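Local coordinates for protein beta-galactosidase (Bacillus circulans subsp. alkalophilus, PDB 3TTY) that hydrolyses terminal non-reducing beta-D-galactose residues from beta-galactosides, binding galactose in a pocket of its TIM-barrel domain, at residues Phe45-Ile50 with Pro119-Tyr124. Sequence-based numbering, arbitrary orientation.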
# COMPACT_ATOMS: atom_id res chain seq x y z
N PHE A 45 12.36 26.16 -18.10
CA PHE A 45 10.99 25.68 -18.27
C PHE A 45 10.12 26.62 -19.08
O PHE A 45 9.04 27.02 -18.62
CB PHE A 45 10.34 25.38 -16.92
CG PHE A 45 10.87 24.13 -16.25
CD1 PHE A 45 10.71 22.89 -16.84
CD2 PHE A 45 11.51 24.19 -15.02
CE1 PHE A 45 11.18 21.72 -16.22
CE2 PHE A 45 11.99 23.04 -14.40
CZ PHE A 45 11.82 21.80 -15.01
N SER A 46 10.55 26.96 -20.29
CA SER A 46 9.83 27.95 -21.06
C SER A 46 9.69 27.54 -22.52
O SER A 46 9.60 28.39 -23.41
CB SER A 46 10.52 29.31 -20.96
OG SER A 46 10.01 30.04 -19.86
N TRP A 47 9.65 26.23 -22.75
CA TRP A 47 9.51 25.74 -24.10
C TRP A 47 8.26 26.36 -24.73
O TRP A 47 8.33 26.94 -25.81
CB TRP A 47 9.47 24.22 -24.11
CG TRP A 47 9.65 23.62 -25.46
CD1 TRP A 47 9.48 24.23 -26.67
CD2 TRP A 47 10.07 22.28 -25.74
NE1 TRP A 47 9.74 23.34 -27.69
CE2 TRP A 47 10.11 22.14 -27.14
CE3 TRP A 47 10.39 21.18 -24.94
CZ2 TRP A 47 10.48 20.94 -27.76
CZ3 TRP A 47 10.75 19.99 -25.56
CH2 TRP A 47 10.79 19.89 -26.95
N ALA A 48 7.13 26.29 -24.04
CA ALA A 48 5.89 26.81 -24.59
C ALA A 48 5.89 28.34 -24.75
O ALA A 48 5.28 28.87 -25.67
CB ALA A 48 4.68 26.36 -23.76
N LYS A 49 6.59 29.05 -23.87
CA LYS A 49 6.68 30.50 -24.03
C LYS A 49 7.43 30.85 -25.32
O LYS A 49 7.09 31.79 -26.03
CB LYS A 49 7.36 31.16 -22.84
CG LYS A 49 7.29 32.69 -22.87
CD LYS A 49 7.86 33.29 -21.61
CE LYS A 49 7.70 34.82 -21.60
NZ LYS A 49 6.33 35.28 -21.93
N ILE A 50 8.44 30.06 -25.62
CA ILE A 50 9.23 30.28 -26.82
C ILE A 50 8.48 29.82 -28.05
O ILE A 50 8.35 30.56 -29.03
CB ILE A 50 10.56 29.53 -26.75
CG1 ILE A 50 11.43 30.11 -25.63
CG2 ILE A 50 11.25 29.57 -28.10
CD1 ILE A 50 12.59 29.22 -25.22
N PRO A 119 9.82 10.61 -32.20
CA PRO A 119 10.30 11.38 -33.35
C PRO A 119 9.95 12.87 -33.22
O PRO A 119 10.72 13.74 -33.63
CB PRO A 119 9.54 10.76 -34.55
CG PRO A 119 9.02 9.45 -34.05
CD PRO A 119 8.81 9.60 -32.57
N THR A 120 8.79 13.16 -32.66
CA THR A 120 8.40 14.56 -32.50
C THR A 120 9.30 15.27 -31.50
O THR A 120 9.85 16.33 -31.80
CB THR A 120 6.95 14.70 -32.09
OG1 THR A 120 6.13 14.23 -33.16
CG2 THR A 120 6.62 16.16 -31.77
N TYR A 121 9.48 14.68 -30.33
CA TYR A 121 10.33 15.26 -29.30
C TYR A 121 11.77 15.48 -29.78
O TYR A 121 12.36 16.53 -29.53
CB TYR A 121 10.32 14.37 -28.06
CG TYR A 121 11.26 14.86 -26.98
CD1 TYR A 121 10.96 15.99 -26.24
CD2 TYR A 121 12.44 14.19 -26.70
CE1 TYR A 121 11.80 16.44 -25.25
CE2 TYR A 121 13.30 14.65 -25.72
CZ TYR A 121 12.98 15.77 -25.00
OH TYR A 121 13.82 16.23 -24.02
N ARG A 122 12.34 14.49 -30.45
CA ARG A 122 13.70 14.62 -30.93
C ARG A 122 13.81 15.69 -32.00
O ARG A 122 14.76 16.47 -32.00
CB ARG A 122 14.26 13.28 -31.41
CG ARG A 122 14.54 12.32 -30.28
CD ARG A 122 15.62 11.33 -30.66
NE ARG A 122 15.74 10.23 -29.71
CZ ARG A 122 16.72 9.33 -29.74
NH1 ARG A 122 17.66 9.42 -30.67
NH2 ARG A 122 16.76 8.35 -28.83
N LYS A 123 12.83 15.76 -32.89
CA LYS A 123 12.78 16.81 -33.92
C LYS A 123 12.78 18.22 -33.32
O LYS A 123 13.62 19.04 -33.65
CB LYS A 123 11.57 16.62 -34.85
CG LYS A 123 11.41 17.71 -35.90
CD LYS A 123 10.24 17.40 -36.83
CE LYS A 123 9.92 18.58 -37.74
NZ LYS A 123 8.73 18.31 -38.63
N TYR A 124 11.84 18.51 -32.43
CA TYR A 124 11.74 19.88 -31.93
C TYR A 124 12.74 20.23 -30.83
O TYR A 124 13.14 21.38 -30.70
CB TYR A 124 10.31 20.21 -31.51
CG TYR A 124 9.38 20.21 -32.69
CD1 TYR A 124 9.49 21.19 -33.68
CD2 TYR A 124 8.40 19.22 -32.85
CE1 TYR A 124 8.65 21.21 -34.77
CE2 TYR A 124 7.55 19.23 -33.95
CZ TYR A 124 7.68 20.22 -34.91
OH TYR A 124 6.85 20.24 -36.02
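Trp47 drives the far rim of its indole into the step between Tyr121 and Tyr124, about one helical turn apart on helix 119-135. The packing is tightest at the benzo end. CZ3 of Trp47 lies 3.7 Å from CE1 of Tyr121, and CZ2 of Trp47 sits 3.8 Å from CB of Tyr124. Both tyrosine atoms approach near the indole plane, at its edge, whereas the Tyr121 ring is turned obliquely to the indole, so this is no ring stack. With chi1 at -166°, the Trp47 side chain extends away from its own backbone N and out from helix 47-50; the backbones stay 10.0 Å apart (CA of Trp47 to CA of Tyr124), and the long flat indole fills much of that distance. Both segments belong to the eight-stranded (beta/alpha) TIM barrel: the short helix 47-50 follows strand 39-42, and helix 119-135 precedes strand 142-146. Phe45, just before the short helix, touches the bound galactose, while the side chain of Tyr121 is about 14 Å from that sugar and about 9 Å from the zinc ion. The polar ends are satisfied elsewhere: Trp47 NE1 bonds to Gln51 OE1, and Tyr121 OH to the carbonyl of Thr82, which suits tyrosine to a buried place. Cutting the indole back to alanine would probably leave Tyr121 CE1 and Tyr124 CB without their apolar partner and Gln51 without the indole N-H. The contact is looser beyond CB of Tyr124, where a chi1 of -66° swings the phenol away from Trp47; there Met89 of helix 87-92 packs against both Trp47 and Tyr124, and Ser188 of a neighbouring subunit also rests on Trp47.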